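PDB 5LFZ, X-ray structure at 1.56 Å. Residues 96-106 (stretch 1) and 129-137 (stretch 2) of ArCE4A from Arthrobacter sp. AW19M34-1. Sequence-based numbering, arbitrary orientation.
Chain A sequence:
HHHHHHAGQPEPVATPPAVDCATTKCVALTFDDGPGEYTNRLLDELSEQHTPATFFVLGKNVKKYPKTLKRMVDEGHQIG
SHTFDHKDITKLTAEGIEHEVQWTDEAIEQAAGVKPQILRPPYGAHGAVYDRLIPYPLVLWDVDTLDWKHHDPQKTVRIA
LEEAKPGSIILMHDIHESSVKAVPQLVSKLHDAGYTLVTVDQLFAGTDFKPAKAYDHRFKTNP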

# COMPACT_ATOMS: atom_id res chain seq x y z
N GLY A 96 15.22 3.62 17.24
CA GLY A 96 15.20 3.96 15.83
C GLY A 96 13.91 3.51 15.18
O GLY A 96 13.30 4.24 14.39
N ILE A 97 13.48 2.29 15.50
CA ILE A 97 12.21 1.78 15.02
C ILE A 97 11.05 2.58 15.59
O ILE A 97 10.07 2.85 14.89
CB ILE A 97 12.04 0.29 15.36
CG1 ILE A 97 13.16 -0.53 14.70
CG2 ILE A 97 10.67 -0.21 14.92
CD1 ILE A 97 13.12 -2.01 15.03
N GLU A 98 11.15 2.97 16.86
CA GLU A 98 10.14 3.83 17.49
C GLU A 98 9.95 5.13 16.72
O GLU A 98 8.82 5.55 16.46
CB GLU A 98 10.52 4.16 18.93
CG GLU A 98 10.32 3.03 19.92
CD GLU A 98 10.82 3.40 21.31
OE1 GLU A 98 11.08 4.60 21.56
OE2 GLU A 98 10.94 2.50 22.16
N HIS A 99 11.06 5.77 16.36
CA HIS A 99 11.01 7.01 15.58
C HIS A 99 10.32 6.80 14.24
O HIS A 99 9.44 7.57 13.87
CB HIS A 99 12.42 7.56 15.36
CG HIS A 99 13.11 7.99 16.62
ND1 HIS A 99 12.41 8.40 17.74
CD2 HIS A 99 14.42 8.07 16.94
CE1 HIS A 99 13.27 8.71 18.70
NE2 HIS A 99 14.49 8.52 18.24
N GLU A 100 10.73 5.77 13.50
CA GLU A 100 10.16 5.50 12.19
C GLU A 100 8.64 5.32 12.25
O GLU A 100 7.91 5.83 11.40
CB GLU A 100 10.80 4.27 11.57
CG GLU A 100 12.27 4.42 11.22
CD GLU A 100 12.52 5.49 10.17
OE1 GLU A 100 11.60 5.76 9.36
OE2 GLU A 100 13.63 6.06 10.16
N VAL A 101 8.17 4.59 13.25
CA VAL A 101 6.74 4.39 13.42
C VAL A 101 6.04 5.68 13.86
O VAL A 101 5.10 6.16 13.22
CB VAL A 101 6.45 3.28 14.45
CG1 VAL A 101 4.97 3.24 14.81
CG2 VAL A 101 6.92 1.92 13.92
N GLN A 102 6.51 6.24 14.97
CA GLN A 102 5.83 7.37 15.59
C GLN A 102 5.89 8.66 14.78
O GLN A 102 4.92 9.41 14.75
CB GLN A 102 6.41 7.63 16.98
CG GLN A 102 6.14 6.50 17.95
CD GLN A 102 6.73 6.77 19.31
OE1 GLN A 102 7.11 7.90 19.62
NE2 GLN A 102 6.82 5.73 20.13
N TRP A 103 7.01 8.91 14.10
CA TRP A 103 7.10 10.11 13.27
C TRP A 103 6.15 10.02 12.08
O TRP A 103 5.60 11.03 11.64
CB TRP A 103 8.52 10.33 12.76
CG TRP A 103 9.52 10.65 13.82
CD1 TRP A 103 9.27 10.97 15.12
CD2 TRP A 103 10.94 10.66 13.67
NE1 TRP A 103 10.44 11.19 15.79
CE2 TRP A 103 11.49 11.01 14.92
CE3 TRP A 103 11.81 10.42 12.60
CZ2 TRP A 103 12.86 11.12 15.14
CZ3 TRP A 103 13.17 10.52 12.82
CH2 TRP A 103 13.68 10.87 14.07
N THR A 104 5.95 8.81 11.57
CA THR A 104 5.08 8.62 10.41
C THR A 104 3.63 8.78 10.84
O THR A 104 2.83 9.43 10.14
CB THR A 104 5.29 7.24 9.76
OG1 THR A 104 6.67 7.09 9.43
CG2 THR A 104 4.44 7.09 8.49
N ASP A 105 3.29 8.21 11.99
CA ASP A 105 1.94 8.32 12.53
C ASP A 105 1.56 9.78 12.77
O ASP A 105 0.43 10.18 12.48
CB ASP A 105 1.80 7.54 13.84
CG ASP A 105 1.73 6.04 13.62
OD1 ASP A 105 1.57 5.62 12.46
OD2 ASP A 105 1.81 5.28 14.62
N GLU A 106 2.49 10.56 13.30
CA GLU A 106 2.20 11.96 13.58
C GLU A 106 1.91 12.70 12.28
O GLU A 106 0.99 13.51 12.20
CB GLU A 106 3.35 12.64 14.32
CG GLU A 106 3.09 14.12 14.59
CD GLU A 106 4.36 14.93 14.75
OE1 GLU A 106 5.42 14.52 14.23
OE2 GLU A 106 4.30 15.98 15.41
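Stretch 2 129-137: VYDRLIPYP

Stretch 1 is helical throughout, part of a helix that extends beyond it at both ends. Stretch 2 begins in a helix that starts earlier in the chain and then runs on as loop and turn. It follows the helix in the same sense: Leu133 lies nearest Ile97, with the CA atoms of Leu133 and Ile97 7.4 Å apart, and Ile134 lies nearest Val101, with the CA atoms of Ile134 and Val101 7.3 Å apart. Tyr136 then reaches Asp105. The three helix residues that make contact, Ile97, Val101 and Asp105, are spaced four apart and so share one side of the helix. All three direct CA to CB toward stretch 2.

Val129 is helical and makes no contact with stretch 1. Its carbonyl oxygen instead accepts a hydrogen bond from a side chain of its own stretch, Arg132 NE to Val129 O at 2.9 Å.

Tyr130 is the first residue to touch the helix. Its CB points sideways, and the edge of its ring meets the tip of Ile97, with Tyr130 CD1 3.9 Å from Ile97 CD1.

Asp131 points its CB away and does not touch stretch 1. It opens a type I beta turn that ends at Ile134, closed by a backbone hydrogen bond from Ile134 N to Asp131 O at 2.9 Å. Arg132, within the turn, is exposed and out of reach of the helix.

Leu133 turns back toward stretch 1. Its CD1 lies 4.0 Å from Ile97 CD1, so the end of Ile97 packs against both Tyr130 and Leu133.

Ile134 points sideways and leaves the turn with phi/psi of -102/121. Its CG1 lies 4.4 Å from Ile97 CG2 and also 4.4 Å from Val101 CG2. It thus touches residues one helical turn apart.

Pro135 packs its ring on Val101, with Pro135 CD 4.0 Å from Val101 CG1.

Tyr136 is extended, at phi/psi -132/156, and points toward the helix. Its ring passes Val101 obliquely, with Tyr136 CE2 4.3 Å from Val101 CG1. Its hydroxyl goes on to Asp105, where Tyr136 OH donates a short hydrogen bond of 2.5 Å to Asp105 OD2. This carboxylate oxygen lies near the plane of the ring, at its edge. The Tyr136 to Asp105 bond is the one hydrogen bond across the contact; the other residue pairs in contact are apolar.

Pro137 is out of reach of the helix. Together the two stretches bury 331 Å², with Ile97 covered most.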

# COMPACT_ATOMS: atom_id res chain seq x y z
N VAL A 129 12.09 -10.29 15.99
CA VAL A 129 12.63 -9.48 17.08
C VAL A 129 12.37 -7.98 16.85
O VAL A 129 12.28 -7.21 17.81
CB VAL A 129 14.15 -9.74 17.26
CG1 VAL A 129 14.94 -9.20 16.08
CG2 VAL A 129 14.65 -9.14 18.56
N TYR A 130 12.21 -7.58 15.60
CA TYR A 130 11.91 -6.19 15.27
C TYR A 130 10.41 -5.96 15.20
O TYR A 130 9.90 -4.94 15.67
CB TYR A 130 12.56 -5.79 13.94
CG TYR A 130 14.01 -6.18 13.82
CD1 TYR A 130 15.00 -5.41 14.41
CD2 TYR A 130 14.38 -7.31 13.11
CE1 TYR A 130 16.33 -5.77 14.30
CE2 TYR A 130 15.71 -7.68 13.01
CZ TYR A 130 16.68 -6.90 13.60
OH TYR A 130 18.00 -7.25 13.49
N ASP A 131 9.70 -6.92 14.62
CA ASP A 131 8.27 -6.77 14.33
C ASP A 131 7.45 -6.59 15.60
O ASP A 131 6.41 -5.93 15.59
CB ASP A 131 7.76 -7.98 13.54
CG ASP A 131 8.54 -8.22 12.27
OD1 ASP A 131 9.30 -7.31 11.86
OD2 ASP A 131 8.40 -9.31 11.67
N ARG A 132 7.94 -7.15 16.70
CA ARG A 132 7.24 -7.07 17.98
C ARG A 132 7.10 -5.62 18.45
O ARG A 132 6.27 -5.32 19.32
CB ARG A 132 7.98 -7.90 19.03
CG ARG A 132 9.28 -7.28 19.48
CD ARG A 132 10.21 -8.31 20.08
NE ARG A 132 11.44 -7.68 20.56
CZ ARG A 132 11.61 -7.25 21.80
NH1 ARG A 132 10.63 -7.39 22.68
NH2 ARG A 132 12.76 -6.69 22.16
N LEU A 133 7.89 -4.72 17.87
CA LEU A 133 7.86 -3.31 18.23
C LEU A 133 6.87 -2.51 17.38
O LEU A 133 6.66 -1.32 17.61
CB LEU A 133 9.25 -2.70 18.09
CG LEU A 133 10.34 -3.32 18.96
CD1 LEU A 133 11.67 -2.60 18.73
CD2 LEU A 133 9.93 -3.27 20.42
N ILE A 134 6.27 -3.17 16.40
CA ILE A 134 5.37 -2.48 15.47
C ILE A 134 3.92 -2.76 15.84
O ILE A 134 3.49 -3.91 15.88
CB ILE A 134 5.66 -2.91 14.02
CG1 ILE A 134 7.06 -2.44 13.62
CG2 ILE A 134 4.62 -2.34 13.07
CD1 ILE A 134 7.64 -3.19 12.48
N PRO A 135 3.16 -1.69 16.12
CA PRO A 135 1.82 -1.80 16.70
C PRO A 135 0.74 -2.14 15.67
O PRO A 135 -0.45 -2.06 15.99
CB PRO A 135 1.59 -0.40 17.28
CG PRO A 135 2.34 0.50 16.36
CD PRO A 135 3.55 -0.29 15.88
N TYR A 136 1.16 -2.51 14.46
CA TYR A 136 0.25 -2.80 13.35
C TYR A 136 0.63 -4.12 12.69
O TYR A 136 1.78 -4.55 12.79
CB TYR A 136 0.28 -1.68 12.30
CG TYR A 136 0.21 -0.28 12.87
CD1 TYR A 136 -0.89 0.13 13.61
CD2 TYR A 136 1.23 0.64 12.66
CE1 TYR A 136 -0.97 1.40 14.14
CE2 TYR A 136 1.16 1.93 13.19
CZ TYR A 136 0.05 2.30 13.93
OH TYR A 136 -0.06 3.56 14.48
N PRO A 137 -0.33 -4.78 12.03
CA PRO A 137 0.07 -5.90 11.18
C PRO A 137 1.08 -5.45 10.14
O PRO A 137 0.98 -4.34 9.63
CB PRO A 137 -1.24 -6.34 10.52
CG PRO A 137 -2.32 -5.82 11.43
CD PRO A 137 -1.78 -4.54 11.98